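FAD dependent oxidoreductase domain-containing protein (Deinococcus radiodurans R1, PDB 3C4N) binds ADP in the crystal and is probably an FAD-dependent oxidoreductase, although its reaction is unknown. Local coordinates at residues L65-G70 against G188-T193; V202-L207 against R221-G226; P122-L127 against P269-S274; T136-A141 against P158-D163. All blocks are in the same frame, centred on the assembly; numbering follows the deposited sequence.

Contact 1: residues L65-G70 against G188-T193; sequences LLVEEG and GLLLNT. With ADP (adenosine-5'-diphosphate), chain C.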
# COMPACT_ATOMS: atom_id res chain seq x y z
N LEU A 65 -4.31 -10.14 5.37
CA LEU A 65 -3.58 -9.77 4.15
C LEU A 65 -4.57 -9.26 3.10
O LEU A 65 -5.53 -9.95 2.77
CB LEU A 65 -2.84 -11.00 3.59
CG LEU A 65 -1.59 -10.86 2.70
CD1 LEU A 65 -1.61 -11.98 1.66
CD2 LEU A 65 -1.55 -9.53 2.00
N LEU A 66 -4.35 -8.06 2.59
CA LEU A 66 -5.23 -7.48 1.58
C LEU A 66 -4.58 -7.67 0.20
O LEU A 66 -3.45 -7.23 -0.02
CB LEU A 66 -5.45 -5.98 1.85
CG LEU A 66 -6.83 -5.36 1.64
CD1 LEU A 66 -6.67 -3.93 1.17
CD2 LEU A 66 -7.63 -6.16 0.62
N VAL A 67 -5.29 -8.33 -0.71
CA VAL A 67 -4.76 -8.57 -2.06
C VAL A 67 -5.60 -7.89 -3.13
O VAL A 67 -6.82 -8.06 -3.20
CB VAL A 67 -4.67 -10.08 -2.40
CG1 VAL A 67 -3.88 -10.29 -3.70
CG2 VAL A 67 -4.01 -10.81 -1.26
N GLU A 68 -4.92 -7.13 -3.97
CA GLU A 68 -5.56 -6.41 -5.03
C GLU A 68 -4.74 -6.57 -6.30
O GLU A 68 -3.52 -6.46 -6.27
CB GLU A 68 -5.65 -4.95 -4.60
CG GLU A 68 -5.83 -4.00 -5.72
CD GLU A 68 -7.13 -4.20 -6.42
OE1 GLU A 68 -7.15 -3.96 -7.65
OE2 GLU A 68 -8.13 -4.56 -5.76
N GLU A 69 -5.40 -6.85 -7.43
CA GLU A 69 -4.66 -7.03 -8.67
C GLU A 69 -4.34 -5.72 -9.35
O GLU A 69 -3.44 -5.65 -10.19
CB GLU A 69 -5.42 -7.94 -9.63
CG GLU A 69 -6.79 -7.45 -10.06
CD GLU A 69 -7.49 -8.44 -10.97
OE1 GLU A 69 -8.63 -8.14 -11.41
OE2 GLU A 69 -6.89 -9.52 -11.24
N GLY A 70 -5.07 -4.68 -8.99
CA GLY A 70 -4.81 -3.38 -9.56
C GLY A 70 -4.00 -2.58 -8.56
O GLY A 70 -3.28 -3.15 -7.73
N GLY A 188 -1.74 -6.39 6.12
CA GLY A 188 -0.75 -6.69 5.11
C GLY A 188 -1.31 -6.16 3.81
O GLY A 188 -2.52 -6.14 3.63
N LEU A 189 -0.45 -5.72 2.90
CA LEU A 189 -0.94 -5.19 1.64
C LEU A 189 -0.19 -5.78 0.46
O LEU A 189 1.04 -5.81 0.43
CB LEU A 189 -0.81 -3.67 1.62
CG LEU A 189 -1.37 -2.85 0.44
CD1 LEU A 189 -0.45 -2.93 -0.76
CD2 LEU A 189 -2.77 -3.33 0.09
N LEU A 190 -0.95 -6.25 -0.52
CA LEU A 190 -0.37 -6.83 -1.71
C LEU A 190 -1.13 -6.25 -2.90
O LEU A 190 -2.33 -6.48 -3.04
CB LEU A 190 -0.52 -8.35 -1.65
CG LEU A 190 0.70 -9.20 -2.00
CD1 LEU A 190 1.92 -8.77 -1.20
CD2 LEU A 190 0.36 -10.66 -1.72
N LEU A 191 -0.45 -5.48 -3.73
CA LEU A 191 -1.08 -4.88 -4.90
C LEU A 191 -0.60 -5.56 -6.17
O LEU A 191 0.28 -6.42 -6.12
CB LEU A 191 -0.77 -3.39 -4.96
CG LEU A 191 -1.17 -2.58 -3.73
CD1 LEU A 191 -0.64 -1.16 -3.86
CD2 LEU A 191 -2.68 -2.56 -3.59
N ASN A 192 -1.18 -5.17 -7.29
CA ASN A 192 -0.83 -5.72 -8.59
C ASN A 192 -0.62 -7.23 -8.53
O ASN A 192 0.31 -7.78 -9.12
CB ASN A 192 0.44 -5.03 -9.11
CG ASN A 192 0.35 -3.50 -9.00
OD1 ASN A 192 0.93 -2.89 -8.10
ND2 ASN A 192 -0.39 -2.90 -9.92
N THR A 193 -1.51 -7.90 -7.80
CA THR A 193 -1.46 -9.34 -7.61
C THR A 193 -2.84 -9.98 -7.79
O THR A 193 -3.83 -9.59 -7.15
CB THR A 193 -0.97 -9.67 -6.20
OG1 THR A 193 0.09 -8.78 -5.84
CG2 THR A 193 -0.47 -11.09 -6.12
PB ADP C . -16.69 -3.67 -5.15
O1B ADP C . -17.61 -4.75 -4.80
O2B ADP C . -16.17 -2.91 -3.85
O3B ADP C . -17.41 -2.61 -6.14
PA ADP C . -14.81 -3.42 -7.00
O1A ADP C . -15.25 -3.96 -8.30
O2A ADP C . -15.25 -1.86 -6.90
O3A ADP C . -15.40 -4.29 -5.79
O5' ADP C . -13.25 -3.62 -6.72
C5' ADP C . -13.09 -4.86 -6.10
C4' ADP C . -11.67 -5.35 -6.24
O4' ADP C . -11.22 -6.72 -6.38
C3' ADP C . -11.40 -4.64 -7.54
O3' ADP C . -11.04 -3.29 -7.29
C2' ADP C . -10.29 -5.46 -8.20
O2' ADP C . -9.15 -4.63 -8.47
C1' ADP C . -10.02 -6.60 -7.18
N9 ADP C . -9.91 -7.91 -7.75
C8 ADP C . -10.81 -8.45 -8.68
N7 ADP C . -10.41 -9.66 -9.02
C5 ADP C . -9.29 -9.97 -8.31
C6 ADP C . -8.48 -11.13 -8.15
N6 ADP C . -8.94 -12.40 -8.57
N1 ADP C . -7.39 -11.06 -7.35
C2 ADP C . -7.08 -9.95 -6.68
N3 ADP C . -7.81 -8.89 -6.74
C4 ADP C . -8.98 -8.85 -7.49
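Leu66 and Leu190 share the central bond of this parallel strand pair. Leu190 N donates to Leu66 O at 2.7 Å, nearly along the C=O axis. Leu66 N reaches Gly188 O at 2.8 Å, and Glu68 N bonds Leu190 O. Past the strands, Thr193 N points almost straight at Glu68 O (2.9 Å, 171°), and Asn192 N bonds Gly70 O, so the two loops stay joined. Glu68 is an ADP-binding residue; its carboxylate lies at the ribose, and OE2 also takes the N-H of Ala44. An acidic residue after the second strand, set against the ribose, is a Rossmann hallmark. Glu69 CG sits in the crowded position between N and the carbonyl carbon (chi1 61°). The extended chain beyond it lies over the adenine face, with Glu69 CD 3.6 Å from ADP C5. Packing is on both faces: Leu65 CD2 meets Leu190 CB at 4.0 Å, and Leu66 CD1 meets Leu189 CD2 at 4.1 Å. Strand 64-67 lies between 188-190 and 36-42, both parallel to it. Leu204 of strand 201-205 covers Val67 and Leu190, while Leu189 and Leu191 pack on Leu191 of the second subunit.

Contact 2: residues V202-L207 against R221-G226; sequences VRLHRL and RQIRAG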
# COMPACT_ATOMS: atom_id res chain seq x y z
N VAL A 202 -4.59 -19.46 -0.82
CA VAL A 202 -4.63 -18.65 -2.02
C VAL A 202 -3.34 -18.77 -2.81
O VAL A 202 -2.28 -19.06 -2.24
CB VAL A 202 -4.88 -17.17 -1.65
CG1 VAL A 202 -5.12 -16.34 -2.90
CG2 VAL A 202 -6.06 -17.07 -0.69
N ARG A 203 -3.43 -18.58 -4.12
CA ARG A 203 -2.27 -18.63 -4.99
C ARG A 203 -2.15 -17.22 -5.54
O ARG A 203 -3.09 -16.69 -6.12
CB ARG A 203 -2.47 -19.63 -6.12
CG ARG A 203 -1.31 -19.70 -7.10
CD ARG A 203 -1.62 -20.63 -8.28
NE ARG A 203 -2.02 -21.97 -7.86
CZ ARG A 203 -1.25 -22.80 -7.17
NH1 ARG A 203 -0.02 -22.44 -6.82
NH2 ARG A 203 -1.71 -24.00 -6.82
N LEU A 204 -0.99 -16.61 -5.34
CA LEU A 204 -0.74 -15.24 -5.77
C LEU A 204 0.12 -15.16 -7.03
O LEU A 204 1.24 -15.67 -7.06
CB LEU A 204 -0.05 -14.49 -4.65
CG LEU A 204 -0.75 -14.63 -3.30
CD1 LEU A 204 0.14 -14.10 -2.20
CD2 LEU A 204 -2.09 -13.90 -3.35
N HIS A 205 -0.40 -14.49 -8.05
CA HIS A 205 0.34 -14.32 -9.30
C HIS A 205 0.81 -12.87 -9.42
O HIS A 205 0.06 -11.95 -9.09
CB HIS A 205 -0.55 -14.66 -10.50
CG HIS A 205 -1.13 -16.04 -10.44
ND1 HIS A 205 -2.18 -16.36 -9.61
CD2 HIS A 205 -0.76 -17.19 -11.05
CE1 HIS A 205 -2.44 -17.65 -9.71
NE2 HIS A 205 -1.59 -18.18 -10.57
N ARG A 206 2.05 -12.68 -9.87
CA ARG A 206 2.64 -11.35 -10.07
C ARG A 206 3.42 -11.30 -11.38
O ARG A 206 3.27 -12.17 -12.24
CB ARG A 206 3.59 -10.98 -8.91
CG ARG A 206 2.93 -11.10 -7.54
CD ARG A 206 3.68 -10.44 -6.37
NE ARG A 206 4.70 -11.27 -5.80
CZ ARG A 206 4.86 -11.81 -4.59
NH1 ARG A 206 4.04 -11.68 -3.55
NH2 ARG A 206 5.97 -12.50 -4.47
N LEU A 207 4.25 -10.26 -11.51
CA LEU A 207 5.10 -10.04 -12.69
C LEU A 207 6.32 -9.21 -12.28
O LEU A 207 6.17 -8.11 -11.76
CB LEU A 207 4.32 -9.29 -13.79
CG LEU A 207 3.15 -10.04 -14.45
CD1 LEU A 207 2.44 -9.14 -15.45
CD2 LEU A 207 3.68 -11.29 -15.14
N ARG A 221 2.75 -17.93 -5.98
CA ARG A 221 3.12 -18.08 -4.57
C ARG A 221 1.88 -18.40 -3.74
O ARG A 221 0.98 -17.57 -3.64
CB ARG A 221 3.77 -16.78 -4.08
CG ARG A 221 3.89 -16.67 -2.56
CD ARG A 221 4.21 -15.23 -2.13
NE ARG A 221 4.04 -15.07 -0.68
CZ ARG A 221 3.98 -13.90 -0.06
NH1 ARG A 221 3.82 -13.86 1.26
NH2 ARG A 221 4.07 -12.77 -0.75
N GLN A 222 1.84 -19.58 -3.16
CA GLN A 222 0.69 -19.96 -2.33
C GLN A 222 0.87 -19.50 -0.89
O GLN A 222 1.99 -19.26 -0.43
CB GLN A 222 0.47 -21.47 -2.37
CG GLN A 222 0.07 -22.01 -3.72
CD GLN A 222 -0.68 -23.31 -3.59
OE1 GLN A 222 -0.17 -24.28 -3.03
NE2 GLN A 222 -1.89 -23.34 -4.12
N ILE A 223 -0.25 -19.39 -0.18
CA ILE A 223 -0.27 -18.98 1.22
C ILE A 223 -1.50 -19.57 1.92
O ILE A 223 -2.60 -19.55 1.36
CB ILE A 223 -0.32 -17.43 1.37
CG1 ILE A 223 -1.50 -16.85 0.59
CG2 ILE A 223 0.98 -16.82 0.89
CD1 ILE A 223 -1.60 -15.33 0.63
N ARG A 224 -1.32 -20.11 3.12
CA ARG A 224 -2.45 -20.66 3.87
C ARG A 224 -3.23 -19.51 4.49
O ARG A 224 -2.66 -18.44 4.77
CB ARG A 224 -2.01 -21.60 4.99
CG ARG A 224 -1.56 -22.99 4.55
CD ARG A 224 -1.33 -23.88 5.78
NE ARG A 224 -0.30 -23.33 6.66
CZ ARG A 224 0.99 -23.27 6.35
NH1 ARG A 224 1.42 -23.75 5.19
NH2 ARG A 224 1.86 -22.72 7.20
N ALA A 225 -4.52 -19.75 4.72
CA ALA A 225 -5.42 -18.77 5.30
C ALA A 225 -6.56 -19.47 6.02
O ALA A 225 -7.14 -20.42 5.49
CB ALA A 225 -5.98 -17.88 4.20
N GLY A 226 -6.87 -19.02 7.23
CA GLY A 226 -7.96 -19.63 7.98
C GLY A 226 -9.30 -19.11 7.49
O GLY A 226 -10.31 -19.82 7.53
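Arg203 lays one face of its guanidinium against the Gln222 amide, the two planes only 5° apart. Gln222 NE2 is 3.2 Å from Arg203 CZ. NE2 and the guanidinium nitrogens are all donors as modelled, so this is a contact of flat groups and not a hydrogen bond. Arg206 and Arg221 meet edge to edge instead, Arg206 NH1 3.0 Å from Arg221 NH2, with planes 59° apart. Leu204 CD1 lies over one face of the Arg221 guanidinium, offset toward its rim. An alanine in place of Arg203 would probably leave the Gln222 amide without its flat partner and able to turn. The backbones pair antiparallel. Val202 and Ile223 exchange two bonds: Val202 N to Ile223 O is 3.0 Å, and Ile223 N to Val202 O is 2.9 Å. Leu204 N gives a third, to Arg221 O at 2.8 Å; the return bond from Arg221 N is weak. Ile223 CG1 stands between the backbone N and the carbonyl carbon (chi1 55°). From there Ile223 CD1 meets Leu204 CD1 at 3.5 Å, the side chains at about a right angle. Strand 201-205 lies between 194-198 and 221-225, antiparallel to both, in a meander. The two like charges at Arg206 and Arg221 should repel. The salt bridge from Arg221 NH1 to Glu35 probably offsets this, helped by a long, weak ion pair from Arg206 to Glu219.

Contact 3: residues P122-L127 against P269-S274; sequences PLLHLL and PVLRAS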
# COMPACT_ATOMS: atom_id res chain seq x y z
N PRO A 122 -30.41 16.96 -1.67
CA PRO A 122 -31.71 16.31 -1.84
C PRO A 122 -31.79 15.59 -3.19
O PRO A 122 -31.14 16.00 -4.16
CB PRO A 122 -32.69 17.48 -1.76
CG PRO A 122 -31.90 18.60 -2.33
CD PRO A 122 -30.56 18.42 -1.64
N LEU A 123 -32.58 14.52 -3.22
CA LEU A 123 -32.76 13.72 -4.43
C LEU A 123 -34.22 13.74 -4.86
O LEU A 123 -35.10 13.52 -4.05
CB LEU A 123 -32.29 12.28 -4.17
CG LEU A 123 -32.30 11.29 -5.33
CD1 LEU A 123 -31.33 10.16 -5.06
CD2 LEU A 123 -33.70 10.76 -5.53
N LEU A 124 -34.47 14.02 -6.14
CA LEU A 124 -35.84 14.06 -6.64
C LEU A 124 -36.12 12.96 -7.65
O LEU A 124 -35.38 12.82 -8.61
CB LEU A 124 -36.14 15.41 -7.30
CG LEU A 124 -35.82 16.72 -6.57
CD1 LEU A 124 -36.39 17.87 -7.38
CD2 LEU A 124 -36.41 16.73 -5.19
N HIS A 125 -37.18 12.19 -7.42
CA HIS A 125 -37.60 11.12 -8.33
C HIS A 125 -38.77 11.65 -9.18
O HIS A 125 -39.94 11.40 -8.88
CB HIS A 125 -38.06 9.89 -7.54
CG HIS A 125 -38.49 8.73 -8.39
ND1 HIS A 125 -38.79 8.85 -9.73
CD2 HIS A 125 -38.69 7.42 -8.08
CE1 HIS A 125 -39.16 7.67 -10.21
NE2 HIS A 125 -39.10 6.79 -9.23
N LEU A 126 -38.44 12.40 -10.23
CA LEU A 126 -39.43 12.99 -11.14
C LEU A 126 -40.45 11.98 -11.66
O LEU A 126 -40.09 10.87 -12.08
CB LEU A 126 -38.72 13.66 -12.32
CG LEU A 126 -37.65 14.68 -11.93
CD1 LEU A 126 -36.75 14.96 -13.13
CD2 LEU A 126 -38.32 15.95 -11.42
N LEU A 127 -41.72 12.37 -11.64
CA LEU A 127 -42.80 11.51 -12.09
C LEU A 127 -43.76 12.24 -13.03
O LEU A 127 -43.86 13.46 -13.00
CB LEU A 127 -43.58 11.01 -10.88
CG LEU A 127 -42.76 10.18 -9.90
CD1 LEU A 127 -43.43 10.19 -8.53
CD2 LEU A 127 -42.61 8.76 -10.44
N PRO A 269 -29.58 19.45 -6.41
CA PRO A 269 -30.08 18.10 -6.10
C PRO A 269 -29.85 17.01 -7.14
O PRO A 269 -29.66 17.29 -8.33
CB PRO A 269 -31.57 18.34 -5.81
CG PRO A 269 -31.89 19.57 -6.61
CD PRO A 269 -30.68 20.43 -6.44
N VAL A 270 -29.83 15.77 -6.67
CA VAL A 270 -29.67 14.61 -7.55
C VAL A 270 -31.05 14.42 -8.17
O VAL A 270 -32.06 14.58 -7.49
CB VAL A 270 -29.28 13.33 -6.75
CG1 VAL A 270 -29.21 12.13 -7.67
CG2 VAL A 270 -27.94 13.53 -6.05
N LEU A 271 -31.09 14.08 -9.45
CA LEU A 271 -32.36 13.89 -10.14
C LEU A 271 -32.42 12.49 -10.73
O LEU A 271 -31.40 11.95 -11.15
CB LEU A 271 -32.52 14.91 -11.26
CG LEU A 271 -32.47 16.39 -10.83
CD1 LEU A 271 -32.08 17.25 -12.03
CD2 LEU A 271 -33.81 16.81 -10.26
N ARG A 272 -33.63 11.94 -10.76
CA ARG A 272 -33.88 10.60 -11.30
C ARG A 272 -35.14 10.61 -12.14
O ARG A 272 -36.10 11.31 -11.84
CB ARG A 272 -34.06 9.61 -10.15
CG ARG A 272 -32.79 9.31 -9.41
CD ARG A 272 -32.97 8.14 -8.45
NE ARG A 272 -31.67 7.64 -8.01
CZ ARG A 272 -31.50 6.67 -7.13
NH1 ARG A 272 -32.56 6.09 -6.58
NH2 ARG A 272 -30.28 6.28 -6.79
N ALA A 273 -35.15 9.81 -13.21
CA ALA A 273 -36.32 9.72 -14.08
C ALA A 273 -36.31 8.35 -14.76
O ALA A 273 -35.27 7.90 -15.21
CB ALA A 273 -36.27 10.84 -15.15
N SER A 274 -37.47 7.71 -14.82
CA SER A 274 -37.57 6.39 -15.44
C SER A 274 -36.37 5.47 -15.15
O SER A 274 -35.97 4.67 -15.99
CB SER A 274 -37.73 6.52 -16.96
OG SER A 274 -38.96 7.13 -17.30
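Val270 O is gripped from strand 118-127 by two neighbouring residues. Leu124 N donates to it at 2.8 Å and 164°, and Leu123 CA adds a CA-H...O contact at 3.3 Å. Leu124 O answers by accepting Arg272 N at 2.9 Å. Farther along, Leu126 N makes a weak bond to Arg272 O. This alternation is the ladder of a parallel pair. Leu123 CG is anti to the backbone N (chi1 -176°), and from there the branch reaches two partners. Leu123 CD1 touches Val270 CG1 at 3.9 Å and also lies over one face of the Arg272 guanidinium, offset toward the rim. Leu123 CD2 rests on the aliphatic part of the arginine, 4.0 Å from Arg272 CD. Arg272 itself is tied by a salt bridge from NH1 to Asp90. An alanine at Leu123 would probably open a gap beside Val270 and leave that face of the guanidinium without its cover. On the sheet face of Leu124 the packing is simpler. Leu124 and Leu271 lie side by side and point the same way, Leu124 CD1 4.0 Å from Leu271 CD2. At the start of the pair, Pro122 CG meets Pro269 CB at 3.5 Å. Strand 118-127 also pairs antiparallel with 159-163, and 270-273 continues to antiparallel 276-281. Ala141 of helix 138-141 packs on Leu124, and Thr138 of that helix packs on Leu126.

Contact 4: residues T136-A141 against P158-D163; sequences TPTLDA and PVARVD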
# COMPACT_ATOMS: atom_id res chain seq x y z
N THR A 136 -44.25 16.12 -4.50
CA THR A 136 -43.96 17.54 -4.48
C THR A 136 -43.86 18.06 -5.91
O THR A 136 -43.21 17.46 -6.76
CB THR A 136 -42.63 17.82 -3.74
OG1 THR A 136 -42.69 17.26 -2.42
CG2 THR A 136 -42.37 19.32 -3.63
N PRO A 137 -44.54 19.19 -6.20
CA PRO A 137 -44.51 19.77 -7.54
C PRO A 137 -43.09 20.20 -7.90
O PRO A 137 -42.48 21.02 -7.21
CB PRO A 137 -45.47 20.96 -7.42
CG PRO A 137 -45.29 21.38 -5.99
CD PRO A 137 -45.31 20.04 -5.27
N THR A 138 -42.58 19.63 -8.99
CA THR A 138 -41.24 19.92 -9.47
C THR A 138 -40.96 21.42 -9.49
O THR A 138 -39.85 21.86 -9.20
CB THR A 138 -41.05 19.38 -10.90
OG1 THR A 138 -41.65 18.08 -11.00
CG2 THR A 138 -39.58 19.27 -11.23
N LEU A 139 -41.98 22.20 -9.84
CA LEU A 139 -41.85 23.65 -9.90
C LEU A 139 -41.35 24.23 -8.58
O LEU A 139 -40.54 25.16 -8.56
CB LEU A 139 -43.19 24.28 -10.28
CG LEU A 139 -43.45 24.55 -11.77
CD1 LEU A 139 -43.06 23.35 -12.61
CD2 LEU A 139 -44.91 24.90 -11.96
N ASP A 140 -41.85 23.69 -7.48
CA ASP A 140 -41.48 24.16 -6.15
C ASP A 140 -40.19 23.51 -5.67
O ASP A 140 -39.39 24.14 -4.98
CB ASP A 140 -42.62 23.86 -5.17
CG ASP A 140 -43.88 24.65 -5.48
OD1 ASP A 140 -44.98 24.19 -5.11
OD2 ASP A 140 -43.76 25.74 -6.08
N ALA A 141 -40.01 22.24 -6.03
CA ALA A 141 -38.82 21.47 -5.65
C ALA A 141 -37.55 22.10 -6.21
O ALA A 141 -36.52 22.16 -5.54
CB ALA A 141 -38.95 20.04 -6.14
N PRO A 158 -44.17 17.00 -13.94
CA PRO A 158 -44.73 17.96 -12.99
C PRO A 158 -44.44 17.71 -11.51
O PRO A 158 -44.13 18.63 -10.76
CB PRO A 158 -46.22 17.91 -13.30
CG PRO A 158 -46.43 16.48 -13.65
CD PRO A 158 -45.24 16.19 -14.55
N VAL A 159 -44.54 16.45 -11.10
CA VAL A 159 -44.32 16.08 -9.70
C VAL A 159 -43.09 15.21 -9.45
O VAL A 159 -42.51 14.64 -10.37
CB VAL A 159 -45.56 15.35 -9.14
CG1 VAL A 159 -46.80 16.24 -9.29
CG2 VAL A 159 -45.74 14.02 -9.86
N ALA A 160 -42.70 15.10 -8.18
CA ALA A 160 -41.55 14.29 -7.80
C ALA A 160 -41.63 13.82 -6.35
O ALA A 160 -42.43 14.31 -5.55
CB ALA A 160 -40.26 15.10 -8.00
N ARG A 161 -40.79 12.84 -6.02
CA ARG A 161 -40.71 12.29 -4.67
C ARG A 161 -39.36 12.79 -4.14
O ARG A 161 -38.30 12.29 -4.54
CB ARG A 161 -40.74 10.76 -4.73
CG ARG A 161 -40.44 10.04 -3.41
CD ARG A 161 -41.71 9.51 -2.73
NE ARG A 161 -42.58 8.82 -3.69
CZ ARG A 161 -42.21 7.81 -4.46
NH1 ARG A 161 -40.97 7.33 -4.40
NH2 ARG A 161 -43.07 7.28 -5.32
N VAL A 162 -39.39 13.80 -3.28
CA VAL A 162 -38.18 14.38 -2.72
C VAL A 162 -37.62 13.62 -1.52
O VAL A 162 -38.38 13.14 -0.68
CB VAL A 162 -38.41 15.83 -2.25
CG1 VAL A 162 -37.09 16.43 -1.78
CG2 VAL A 162 -39.02 16.66 -3.37
N ASP A 163 -36.30 13.53 -1.43
CA ASP A 163 -35.64 12.88 -0.29
C ASP A 163 -34.66 13.90 0.27
O ASP A 163 -33.56 14.06 -0.25
CB ASP A 163 -34.90 11.61 -0.71
CG ASP A 163 -33.95 11.11 0.37
OD1 ASP A 163 -33.93 11.67 1.48
OD2 ASP A 163 -33.20 10.14 0.10
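Thr136 and Val162 cross obliquely, and the valine CG2 does the touching. Val162 CG2 lies 3.8 Å from Thr136 CB and equally close to its OG1. Val162 CG1 is anti to the backbone N (chi1 -175°), which puts CG2 beside that N and against the threonine. The same methyl makes a looser contact with Ala141, at 4.4 Å from Ala141 CB. It therefore sits between the short strand and the helix that follows it. Thr138 turns its side chain to the other end of the contact. Its CB is 3.2 Å from Pro158 O, and its N-H bonds that same oxygen, Thr138 N to Pro158 O being 2.6 Å. The hydroxyl bonds Leu157 O and also lies close to Pro158 O, but its place in the model is less sure. Between these two threonine contacts runs a short antiparallel ladder. Thr136 and Ala160 form a hydrogen-bonded pair: Thr136 N to Ala160 O and Ala160 N to Thr136 O are both 2.8 Å. Pro137 and Val159 form the next, non-hydrogen-bonded pair, where the lack of an N-H on the proline costs no bond across the strands. Strand 136-137 then passes straight into helix 138-141, with Pro137 as the N-cap residue. Pro137 O accepts from two helix amides, Asp140 N and Ala141 N, at 2.8 Å from Asp140 N. Strand 159-163 has strand 118-127 as another neighbour, and Leu124 of that strand touches both Val162 and Ala141.

In the fold
The four contacts form two pairs on opposite sides of the chain's centre. Contacts 1 and 2 have centres about 10 Å apart and share the mixed sheet at the ADP site. Leu65 of contact 1 touches Ile223 of contact 2. Contacts 3 and 4 have centres about 9 Å apart and share a second mixed sheet, where strands 118-127 and 159-163 are neighbours. Contacts 1 and 3 lie about 38 Å apart between centres. Along the chain the segments of contacts 1 and 3 alternate. Contact 4 falls within the spans of both, and contact 2 within that of contact 3. The chain thus passes repeatedly between a nucleotide-binding sheet and a second sheet.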